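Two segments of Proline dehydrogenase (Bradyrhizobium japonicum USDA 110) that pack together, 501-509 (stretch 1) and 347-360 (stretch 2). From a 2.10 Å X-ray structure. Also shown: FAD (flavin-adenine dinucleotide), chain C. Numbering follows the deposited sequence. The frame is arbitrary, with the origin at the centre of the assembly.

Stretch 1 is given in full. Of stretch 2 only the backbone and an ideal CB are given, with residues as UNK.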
ATOM      1  N   ARG A 501     -13.166   6.546  17.350  1.00 37.06           N
ATOM      2  CA  ARG A 501     -12.073   7.489  17.125  1.00 33.98           C
ATOM      3  C   ARG A 501     -11.839   8.457  18.286  1.00 31.75           C
ATOM      4  O   ARG A 501     -11.186   9.483  18.121  1.00 29.82           O
ATOM      5  CB  ARG A 501     -12.272   8.241  15.805  1.00 40.68           C
ATOM      6  CG  ARG A 501     -12.139   7.343  14.582  1.00 46.64           C
ATOM      7  CD  ARG A 501     -12.334   8.107  13.279  1.00 58.16           C
ATOM      8  NE  ARG A 501     -13.739   8.412  13.018  1.00 69.88           N
ATOM      9  CZ  ARG A 501     -14.265   9.634  13.060  1.00 75.76           C
ATOM     10  NH1 ARG A 501     -15.557   9.811  12.809  1.00 73.22           N
ATOM     11  NH2 ARG A 501     -13.501  10.680  13.349  1.00 75.56           N
ATOM     12  N   ILE A 502     -12.366   8.121  19.459  1.00 30.86           N
ATOM     13  CA  ILE A 502     -12.090   8.895  20.666  1.00 30.29           C
ATOM     14  C   ILE A 502     -11.464   7.981  21.706  1.00 30.42           C
ATOM     15  O   ILE A 502     -12.144   7.150  22.308  1.00 28.62           O
ATOM     16  CB  ILE A 502     -13.361   9.556  21.250  1.00 24.88           C
ATOM     17  CG1 ILE A 502     -13.986  10.517  20.237  1.00 25.66           C
ATOM     18  CG2 ILE A 502     -13.033  10.315  22.533  1.00 25.43           C
ATOM     19  CD1 ILE A 502     -15.274  11.172  20.735  1.00 22.72           C
ATOM     20  N   PRO A 503     -10.149   8.117  21.912  1.00 29.37           N
ATOM     21  CA  PRO A 503      -9.477   7.218  22.853  1.00 22.01           C
ATOM     22  C   PRO A 503      -9.826   7.584  24.286  1.00 24.95           C
ATOM     23  O   PRO A 503     -10.097   8.751  24.564  1.00 25.83           O
ATOM     24  CB  PRO A 503      -7.997   7.498  22.599  1.00 30.07           C
ATOM     25  CG  PRO A 503      -7.956   8.908  22.103  1.00 33.07           C
ATOM     26  CD  PRO A 503      -9.251   9.157  21.376  1.00 28.59           C
ATOM     27  N   LEU A 504      -9.824   6.599  25.176  1.00 24.33           N
ATOM     28  CA  LEU A 504      -9.912   6.861  26.607  1.00 30.93           C
ATOM     29  C   LEU A 504      -8.710   7.703  27.029  1.00 28.77           C
ATOM     30  O   LEU A 504      -7.662   7.641  26.396  1.00 20.86           O
ATOM     31  CB  LEU A 504      -9.900   5.546  27.379  1.00 30.91           C
ATOM     32  CG  LEU A 504     -11.042   4.581  27.083  1.00 32.09           C
ATOM     33  CD1 LEU A 504     -10.778   3.246  27.766  1.00 30.76           C
ATOM     34  CD2 LEU A 504     -12.362   5.183  27.547  1.00 31.53           C
ATOM     35  N   PRO A 505      -8.853   8.487  28.106  1.00 27.25           N
ATOM     36  CA  PRO A 505      -7.732   9.340  28.514  1.00 20.84           C
ATOM     37  C   PRO A 505      -6.421   8.572  28.713  1.00 25.16           C
ATOM     38  O   PRO A 505      -5.371   9.114  28.387  1.00 21.53           O
ATOM     39  CB  PRO A 505      -8.212   9.944  29.835  1.00 22.87           C
ATOM     40  CG  PRO A 505      -9.710   9.949  29.711  1.00 25.75           C
ATOM     41  CD  PRO A 505     -10.040   8.682  28.956  1.00 25.15           C
ATOM     42  N   CYS A 506      -6.470   7.343  29.220  1.00 21.93           N
ATOM     43  CA  CYS A 506      -5.231   6.599  29.463  1.00 23.20           C
ATOM     44  C   CYS A 506      -4.506   6.269  28.161  1.00 25.60           C
ATOM     45  O   CYS A 506      -3.310   5.987  28.173  1.00 25.43           O
ATOM     46  CB  CYS A 506      -5.496   5.317  30.255  1.00 23.15           C
ATOM     47  SG  CYS A 506      -6.550   4.121  29.379  1.00 49.65           S
ATOM     48  N   ASP A 507      -5.235   6.319  27.044  1.00 25.95           N
ATOM     49  CA  ASP A 507      -4.689   5.997  25.724  1.00 23.17           C
ATOM     50  C   ASP A 507      -4.438   7.229  24.867  1.00 27.61           C
ATOM     51  O   ASP A 507      -4.227   7.119  23.657  1.00 29.62           O
ATOM     52  CB  ASP A 507      -5.643   5.065  24.976  1.00 28.68           C
ATOM     53  CG  ASP A 507      -5.701   3.686  25.592  1.00 35.15           C
ATOM     54  OD1 ASP A 507      -4.698   3.272  26.215  1.00 29.34           O
ATOM     55  OD2 ASP A 507      -6.748   3.024  25.460  1.00 37.76           O
ATOM     56  N   LEU A 508      -4.456   8.398  25.495  1.00 27.18           N
ATOM     57  CA  LEU A 508      -4.331   9.654  24.767  1.00 27.34           C
ATOM     58  C   LEU A 508      -3.093   9.690  23.874  1.00 30.10           C
ATOM     59  O   LEU A 508      -3.125  10.282  22.795  1.00 28.89           O
ATOM     60  CB  LEU A 508      -4.312  10.836  25.737  1.00 25.03           C
ATOM     61  CG  LEU A 508      -4.594  12.211  25.126  1.00 35.23           C
ATOM     62  CD1 LEU A 508      -6.000  12.255  24.542  1.00 29.54           C
ATOM     63  CD2 LEU A 508      -4.396  13.319  26.158  1.00 33.08           C
ATOM     64  N   PHE A 509      -2.009   9.052  24.316  1.00 24.65           N
ATOM     65  CA  PHE A 509      -0.745   9.132  23.586  1.00 27.59           C
ATOM     66  C   PHE A 509      -0.354   7.820  22.924  1.00 31.52           C
ATOM     67  O   PHE A 509       0.719   7.730  22.338  1.00 30.05           O
ATOM     68  CB  PHE A 509       0.396   9.594  24.501  1.00 28.34           C
ATOM     69  CG  PHE A 509       0.085  10.836  25.267  1.00 29.01           C
ATOM     70  CD1 PHE A 509      -0.011  10.808  26.650  1.00 28.37           C
ATOM     71  CD2 PHE A 509      -0.132  12.035  24.605  1.00 29.88           C
ATOM     72  CE1 PHE A 509      -0.317  11.961  27.364  1.00 27.42           C
ATOM     73  CE2 PHE A 509      -0.432  13.189  25.312  1.00 29.46           C
ATOM     74  CZ  PHE A 509      -0.519  13.151  26.695  1.00 25.01           C
ATOM     75  N   UNK A 347     -22.858  20.370  27.267  1.00 14.75           N
ATOM     76  CA  UNK A 347     -21.430  20.535  27.554  1.00 15.82           C
ATOM     77  C   UNK A 347     -20.570  19.372  27.055  1.00 16.84           C
ATOM     78  O   UNK A 347     -19.498  19.115  27.610  1.00 17.75           O
ATOM     79  CB  UNK A 347     -21.227  20.701  29.061  1.00 15.82           C
ATOM     80  N   UNK A 348     -21.020  18.679  26.014  1.00 14.29           N
ATOM     81  CA  UNK A 348     -20.353  17.440  25.591  1.00 16.31           C
ATOM     82  C   UNK A 348     -18.862  17.625  25.315  1.00 16.14           C
ATOM     83  O   UNK A 348     -18.029  16.913  25.873  1.00 18.79           O
ATOM     84  CB  UNK A 348     -21.034  16.890  24.336  1.00 16.31           C
ATOM     85  N   UNK A 349     -18.526  18.584  24.463  1.00 21.49           N
ATOM     86  CA  UNK A 349     -17.126  18.816  24.113  1.00 22.44           C
ATOM     87  C   UNK A 349     -16.289  19.128  25.349  1.00 19.63           C
ATOM     88  O   UNK A 349     -15.139  18.713  25.457  1.00 16.87           O
ATOM     89  CB  UNK A 349     -17.014  19.960  23.103  1.00 22.44           C
ATOM     90  N   UNK A 350     -16.883  19.840  26.295  1.00 18.27           N
ATOM     91  CA  UNK A 350     -16.191  20.165  27.532  1.00 18.56           C
ATOM     92  C   UNK A 350     -15.905  18.910  28.345  1.00 17.84           C
ATOM     93  O   UNK A 350     -14.808  18.750  28.877  1.00 18.96           O
ATOM     94  CB  UNK A 350     -17.015  21.154  28.359  1.00 18.56           C
ATOM     95  N   UNK A 351     -16.880  18.010  28.431  1.00 13.77           N
ATOM     96  CA  UNK A 351     -16.677  16.788  29.201  1.00 18.60           C
ATOM     97  C   UNK A 351     -15.567  15.925  28.604  1.00 14.61           C
ATOM     98  O   UNK A 351     -14.789  15.320  29.333  1.00 14.83           O
ATOM     99  CB  UNK A 351     -17.980  15.989  29.273  1.00 18.60           C
ATOM    100  N   UNK A 352     -15.491  15.873  27.276  1.00 15.47           N
ATOM    101  CA  UNK A 352     -14.455  15.080  26.627  1.00 16.16           C
ATOM    102  C   UNK A 352     -13.088  15.670  26.962  1.00 20.90           C
ATOM    103  O   UNK A 352     -12.184  14.960  27.389  1.00 19.78           O
ATOM    104  CB  UNK A 352     -14.671  15.031  25.113  1.00 16.16           C
ATOM    105  N   UNK A 353     -12.949  16.978  26.772  1.00 18.86           N
ATOM    106  CA  UNK A 353     -11.670  17.638  26.985  1.00 19.86           C
ATOM    107  C   UNK A 353     -11.226  17.472  28.430  1.00 23.01           C
ATOM    108  O   UNK A 353     -10.082  17.098  28.699  1.00 18.79           O
ATOM    109  CB  UNK A 353     -11.760  19.121  26.620  1.00 19.86           C
ATOM    110  N   UNK A 354     -12.141  17.729  29.361  1.00 14.38           N
ATOM    111  CA  UNK A 354     -11.803  17.659  30.776  1.00 20.16           C
ATOM    112  C   UNK A 354     -11.314  16.276  31.191  1.00 20.09           C
ATOM    113  O   UNK A 354     -10.332  16.148  31.920  1.00 30.50           O
ATOM    114  CB  UNK A 354     -13.017  18.051  31.620  1.00 20.16           C
ATOM    115  N   UNK A 355     -12.023  15.243  30.756  1.00 18.04           N
ATOM    116  CA  UNK A 355     -11.681  13.891  31.167  1.00 20.50           C
ATOM    117  C   UNK A 355     -10.298  13.511  30.628  1.00 16.49           C
ATOM    118  O   UNK A 355      -9.533  12.826  31.298  1.00 17.53           O
ATOM    119  CB  UNK A 355     -12.740  12.899  30.683  1.00 20.50           C
ATOM    120  N   UNK A 356      -9.981  13.978  29.424  1.00 18.11           N
ATOM    121  CA  UNK A 356      -8.652  13.771  28.850  1.00 19.18           C
ATOM    122  C   UNK A 356      -7.580  14.526  29.628  1.00 21.93           C
ATOM    123  O   UNK A 356      -6.566  13.948  30.001  1.00 21.33           O
ATOM    124  CB  UNK A 356      -8.635  14.208  27.384  1.00 19.18           C
ATOM    125  N   UNK A 357      -7.812  15.813  29.881  1.00 13.45           N
ATOM    126  CA  UNK A 357      -6.867  16.619  30.644  1.00 21.16           C
ATOM    127  C   UNK A 357      -6.631  16.021  32.026  1.00 22.12           C
ATOM    128  O   UNK A 357      -5.512  16.012  32.524  1.00 19.99           O
ATOM    129  CB  UNK A 357      -7.373  18.057  30.770  1.00 21.16           C
ATOM    130  N   UNK A 358      -7.702  15.526  32.638  1.00 21.30           N
ATOM    131  CA  UNK A 358      -7.657  15.056  34.020  1.00 18.27           C
ATOM    132  C   UNK A 358      -7.245  13.595  34.130  1.00 18.71           C
ATOM    133  O   UNK A 358      -7.190  13.043  35.230  1.00 24.14           O
ATOM    134  CB  UNK A 358      -9.022  15.253  34.682  1.00 18.27           C
ATOM    135  N   UNK A 359      -6.960  12.976  32.989  1.00 19.56           N
ATOM    136  CA  UNK A 359      -6.531  11.585  32.952  1.00 21.43           C
ATOM    137  C   UNK A 359      -7.479  10.659  33.688  1.00 23.61           C
ATOM    138  O   UNK A 359      -7.048   9.834  34.495  1.00 20.94           O
ATOM    139  CB  UNK A 359      -5.127  11.456  33.546  1.00 21.43           C
ATOM    140  N   UNK A 360      -8.776  10.809  33.427  1.00 25.45           N
ATOM    141  CA  UNK A 360      -9.792  10.005  34.101  1.00 21.40           C
ATOM    142  C   UNK A 360      -9.842   8.599  33.520  1.00 21.30           C
ATOM    143  O   UNK A 360      -9.308   8.349  32.437  1.00 24.05           O
ATOM    144  CB  UNK A 360     -11.165  10.671  33.989  1.00 21.40           C
TER
HETATM  145  PA  FAD C2001     -30.034  16.683  18.846  1.00 18.91           P
HETATM  146  O1A FAD C2001     -29.371  17.228  17.456  1.00 21.34           O
HETATM  147  O2A FAD C2001     -30.919  15.538  18.637  1.00 25.24           O
HETATM  148  O5B FAD C2001     -28.837  16.224  19.846  1.00 22.31           O
HETATM  149  C5B FAD C2001     -27.802  17.132  20.091  1.00 24.04           C
HETATM  150  C4B FAD C2001     -26.951  16.641  21.269  1.00 20.13           C
HETATM  151  O4B FAD C2001     -26.614  15.153  21.390  1.00 18.48           O
HETATM  152  C3B FAD C2001     -26.073  17.396  22.066  1.00 19.76           C
HETATM  153  O3B FAD C2001     -26.498  18.666  22.529  1.00 17.71           O
HETATM  154  C2B FAD C2001     -25.464  16.383  23.001  1.00 19.79           C
HETATM  155  O2B FAD C2001     -25.965  16.344  24.324  1.00 18.92           O
HETATM  156  C1B FAD C2001     -25.505  15.093  22.262  1.00 19.68           C
HETATM  157  N9A FAD C2001     -24.349  14.727  21.463  1.00 23.84           N
HETATM  158  C8A FAD C2001     -23.838  15.368  20.339  1.00 22.43           C
HETATM  159  N7A FAD C2001     -22.772  14.635  19.892  1.00 17.56           N
HETATM  160  C5A FAD C2001     -22.629  13.521  20.753  1.00 18.78           C
HETATM  161  C6A FAD C2001     -21.653  12.377  20.777  1.00 19.68           C
HETATM  162  N6A FAD C2001     -20.597  12.280  19.776  1.00 21.45           N
HETATM  163  N1A FAD C2001     -21.745  11.446  21.701  1.00 22.84           N
HETATM  164  C2A FAD C2001     -22.762  11.507  22.674  1.00 18.24           C
HETATM  165  N3A FAD C2001     -23.698  12.608  22.652  1.00 24.31           N
HETATM  166  C4A FAD C2001     -23.601  13.578  21.687  1.00 20.28           C
HETATM  167  N1  FAD C2001     -28.531  21.004  28.642  1.00 17.50           N
HETATM  168  C2  FAD C2001     -27.815  20.913  29.812  1.00 14.53           C
HETATM  169  O2  FAD C2001     -26.600  20.263  29.817  1.00 20.11           O
HETATM  170  N3  FAD C2001     -28.314  21.536  31.006  1.00 23.87           N
HETATM  171  C4  FAD C2001     -29.500  22.215  30.984  1.00 19.21           C
HETATM  172  O4  FAD C2001     -30.019  22.764  32.163  1.00 21.37           O
HETATM  173  C4X FAD C2001     -30.253  22.307  29.763  1.00 17.76           C
HETATM  174  N5  FAD C2001     -31.557  23.039  29.726  1.00 17.46           N
HETATM  175  C5X FAD C2001     -32.282  23.124  28.512  1.00 22.61           C
HETATM  176  C6  FAD C2001     -33.559  23.852  28.475  1.00 20.96           C
HETATM  177  C7  FAD C2001     -34.283  23.931  27.263  1.00 21.13           C
HETATM  178  C7M FAD C2001     -35.591  24.706  27.233  1.00 18.23           C
HETATM  179  C8  FAD C2001     -33.764  23.281  26.037  1.00 25.68           C
HETATM  180  C8M FAD C2001     -34.527  23.355  24.704  1.00 22.32           C
HETATM  181  C9  FAD C2001     -32.543  22.586  26.076  1.00 21.59           C
HETATM  182  C9A FAD C2001     -31.777  22.506  27.334  1.00 22.86           C
HETATM  183  N10 FAD C2001     -30.503  21.785  27.381  1.00 20.92           N
HETATM  184  C10 FAD C2001     -29.770  21.705  28.624  1.00 17.95           C
HETATM  185  C1' FAD C2001     -30.006  20.969  26.228  1.00 19.82           C
HETATM  186  C2' FAD C2001     -29.051  21.688  25.240  1.00 19.73           C
HETATM  187  O2' FAD C2001     -29.121  23.097  25.431  1.00 17.38           O
HETATM  188  C3' FAD C2001     -29.399  21.258  23.806  1.00 20.59           C
HETATM  189  O3' FAD C2001     -30.562  21.947  23.360  1.00 21.57           O
HETATM  190  C4' FAD C2001     -29.641  19.712  23.672  1.00 25.15           C
HETATM  191  O4' FAD C2001     -28.712  18.870  24.261  1.00 20.49           O
HETATM  192  C5' FAD C2001     -29.950  19.297  22.208  1.00 22.17           C
HETATM  193  O5' FAD C2001     -30.690  18.090  22.121  1.00 29.89           O
HETATM  194  P   FAD C2001     -31.720  17.912  20.833  1.00 19.02           P
HETATM  195  O1P FAD C2001     -32.579  16.493  21.002  1.00 29.81           O
HETATM  196  O2P FAD C2001     -32.599  19.084  20.739  1.00 17.83           O
HETATM  197  O3P FAD C2001     -30.795  17.967  19.488  1.00 26.15           O

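Position 347 immediately precedes the helix, and nothing of stretch 1 comes within 5.5 Å of its ideal CB. Its carbonyl begins the helical ladder, but the flavin end of FAD lies on this side, so a polar or aromatic residue would be reasonable. The deposited residue is Tyr 347, whose ring meets the cofactor edge-on, CE1 lying 3.5 Å from FAD O2.

Position 348 opens the helix. Its CA-to-CB bond points sideways and the ideal CB touches nothing, so a small side chain would leave the space between the FAD adenine and the end of Ile 502 unbridged. A long apolar or aromatic group could reach both, and one with a donor could also serve the adenine. Trp 348 does this in the t rotamer: its NE1 lies 3.2 Å from FAD N1A, C6A lies over one ring face, and the far edge of the indole meets Ile 502, CH2 to CD1 of that residue being 3.7 Å.

Positions 349, 350 and 351 lie out of reach of stretch 1, which therefore places little demand on them; many helix-compatible residues would fit. They are Asp 349, Thr 350 and Glu 351.

Position 352 is the nearest in backbone register to Ile 502, yet the CA atoms are 8.9 Å apart. A gap that wide suits a branched or long aliphatic residue, Ile, Leu, Val or Met. Ile 352 extends its CG2 to 4.4 Å from CG2 of Ile 502, a loose apolar contact.

Positions 353 and 354 are again out of reach, and long polar chains are as acceptable as any: Lys 353 and Arg 354.

At 355 the ideal CB is already 4.3 Å from Pro 505 CG, and the carbonyl of 355 is also close to that ring. A small apolar residue is enough to meet the ring, though the geometry here does not rule out a larger one. Ala 355 has its CB 4.4 Å from Pro 505 CG, while its O is 3.3 Å from the same CG.

Position 356 is where the backbones come closest in register, CA to CA of Pro 505 being 4.5 Å. The CB points sideways, along a surface lined by Pro 505 and Leu 508, with Pro 503 O and Ile 502 CG2 farther along. A long, slender chain, Gln or Met, would suit. Gln 356, m at chi1 and t at chi2, has its OE1 3.7 Å from Leu 508 CD1 and its NE2 4.2 Å from Ile 502 CG2. It makes no hydrogen bond to stretch 1; both amide ends are satisfied elsewhere in the structure.

Positions 357 and 358 point away, favouring polar residues: Glu 357 and Arg 358.

Position 359 has phi 53°, which favours glycine, and closes the helix in a Schellman motif. Gly 359 suits the positive phi; its CA lies 3.9 Å from Pro 505 CB.

At 360 the CB points away, but the carbonyl contacts the proline and accepts from water 1, which in turn accepts from Cys 506 N. An aliphatic residue suits the proline's flank; it is Leu 360, its O 3.2 Å from Pro 505 CG.

Stretch 2 (347-360) YWDTEIKRAQERGL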
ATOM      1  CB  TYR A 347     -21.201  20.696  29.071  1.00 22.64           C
ATOM      2  CG  TYR A 347     -22.033  21.784  29.731  1.00 19.42           C
ATOM      3  CD1 TYR A 347     -23.349  21.545  30.121  1.00 18.65           C
ATOM      4  CD2 TYR A 347     -21.493  23.048  29.978  1.00 21.12           C
ATOM      5  CE1 TYR A 347     -24.113  22.537  30.731  1.00 17.66           C
ATOM      6  CE2 TYR A 347     -22.246  24.045  30.588  1.00 21.99           C
ATOM      7  CZ  TYR A 347     -23.551  23.781  30.961  1.00 22.24           C
ATOM      8  OH  TYR A 347     -24.297  24.766  31.553  1.00 24.65           O
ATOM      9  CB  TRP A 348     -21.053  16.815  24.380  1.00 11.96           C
ATOM     10  CG  TRP A 348     -20.504  15.462  23.985  1.00 21.25           C
ATOM     11  CD1 TRP A 348     -20.880  14.247  24.480  1.00 20.42           C
ATOM     12  CD2 TRP A 348     -19.496  15.199  23.000  1.00 17.19           C
ATOM     13  NE1 TRP A 348     -20.157  13.244  23.878  1.00 19.19           N
ATOM     14  CE2 TRP A 348     -19.301  13.802  22.963  1.00 19.86           C
ATOM     15  CE3 TRP A 348     -18.730  16.011  22.154  1.00 20.92           C
ATOM     16  CZ2 TRP A 348     -18.376  13.195  22.108  1.00 15.01           C
ATOM     17  CZ3 TRP A 348     -17.816  15.410  21.303  1.00 22.05           C
ATOM     18  CH2 TRP A 348     -17.647  14.013  21.286  1.00 18.58           C
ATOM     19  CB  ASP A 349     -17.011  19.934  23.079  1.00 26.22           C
ATOM     20  CG  ASP A 349     -17.424  19.478  21.688  1.00 36.25           C
ATOM     21  OD1 ASP A 349     -16.639  18.762  21.035  1.00 41.66           O
ATOM     22  OD2 ASP A 349     -18.532  19.834  21.249  1.00 37.08           O
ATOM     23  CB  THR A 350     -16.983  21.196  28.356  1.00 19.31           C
ATOM     24  OG1 THR A 350     -17.007  22.432  27.638  1.00 20.18           O
ATOM     25  CG2 THR A 350     -16.342  21.418  29.718  1.00 22.19           C
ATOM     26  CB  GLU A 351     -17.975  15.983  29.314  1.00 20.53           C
ATOM     27  CG  GLU A 351     -19.142  16.750  29.929  1.00 18.29           C
ATOM     28  CD  GLU A 351     -18.868  17.247  31.339  1.00 23.90           C
ATOM     29  OE1 GLU A 351     -19.732  17.967  31.886  1.00 21.35           O
ATOM     30  OE2 GLU A 351     -17.798  16.923  31.901  1.00 23.76           O
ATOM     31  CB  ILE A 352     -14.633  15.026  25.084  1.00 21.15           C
ATOM     32  CG1 ILE A 352     -15.991  14.421  24.716  1.00 24.03           C
ATOM     33  CG2 ILE A 352     -13.490  14.231  24.427  1.00 19.20           C
ATOM     34  CD1 ILE A 352     -16.284  13.102  25.393  1.00 17.20           C
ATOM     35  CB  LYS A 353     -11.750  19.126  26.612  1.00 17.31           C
ATOM     36  CG  LYS A 353     -10.407  19.867  26.700  1.00 20.55           C
ATOM     37  CD  LYS A 353     -10.505  21.252  26.081  1.00 25.36           C
ATOM     38  CE  LYS A 353      -9.170  21.989  26.148  1.00 22.01           C
ATOM     39  NZ  LYS A 353      -9.296  23.388  25.632  1.00 14.73           N
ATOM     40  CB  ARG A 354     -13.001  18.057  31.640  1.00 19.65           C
ATOM     41  CG  ARG A 354     -13.243  19.551  31.717  1.00 20.05           C
ATOM     42  CD  ARG A 354     -14.507  19.826  32.503  1.00 22.45           C
ATOM     43  NE  ARG A 354     -14.699  21.248  32.765  1.00 23.95           N
ATOM     44  CZ  ARG A 354     -15.468  21.716  33.739  1.00 26.99           C
ATOM     45  NH1 ARG A 354     -15.588  23.026  33.922  1.00 31.38           N
ATOM     46  NH2 ARG A 354     -16.115  20.869  34.532  1.00 17.56           N
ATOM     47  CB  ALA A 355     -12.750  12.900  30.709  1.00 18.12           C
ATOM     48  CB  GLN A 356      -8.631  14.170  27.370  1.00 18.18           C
ATOM     49  CG  GLN A 356      -9.536  13.283  26.519  1.00 20.61           C
ATOM     50  CD  GLN A 356      -9.481  13.613  25.049  1.00 23.29           C
ATOM     51  OE1 GLN A 356      -8.844  14.581  24.641  1.00 28.30           O
ATOM     52  NE2 GLN A 356     -10.155  12.800  24.236  1.00 26.01           N
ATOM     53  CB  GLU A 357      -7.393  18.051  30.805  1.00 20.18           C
ATOM     54  CG  GLU A 357      -7.393  18.879  29.532  1.00 21.57           C
ATOM     55  CD  GLU A 357      -8.071  20.233  29.727  1.00 28.90           C
ATOM     56  OE1 GLU A 357      -8.976  20.332  30.585  1.00 23.74           O
ATOM     57  OE2 GLU A 357      -7.702  21.196  29.024  1.00 28.76           O
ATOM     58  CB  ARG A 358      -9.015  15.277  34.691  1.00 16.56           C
ATOM     59  CG  ARG A 358      -9.319  16.760  34.940  1.00 20.45           C
ATOM     60  CD  ARG A 358     -10.797  17.021  35.207  1.00 24.83           C
ATOM     61  NE  ARG A 358     -11.106  18.450  35.144  1.00 26.34           N
ATOM     62  CZ  ARG A 358     -12.242  18.994  35.577  1.00 27.85           C
ATOM     63  NH1 ARG A 358     -13.187  18.229  36.108  1.00 19.24           N
ATOM     64  NH2 ARG A 358     -12.433  20.306  35.477  1.00 22.07           N
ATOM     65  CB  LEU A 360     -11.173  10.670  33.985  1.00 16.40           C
ATOM     66  CG  LEU A 360     -11.250  12.077  34.569  1.00 19.11           C
ATOM     67  CD1 LEU A 360     -12.703  12.524  34.698  1.00 20.25           C
ATOM     68  CD2 LEU A 360     -10.544  12.128  35.928  1.00 21.46           C
TER
HETATM   69  O   HOH W   1      -8.563   6.181  30.739  1.00 31.29           O
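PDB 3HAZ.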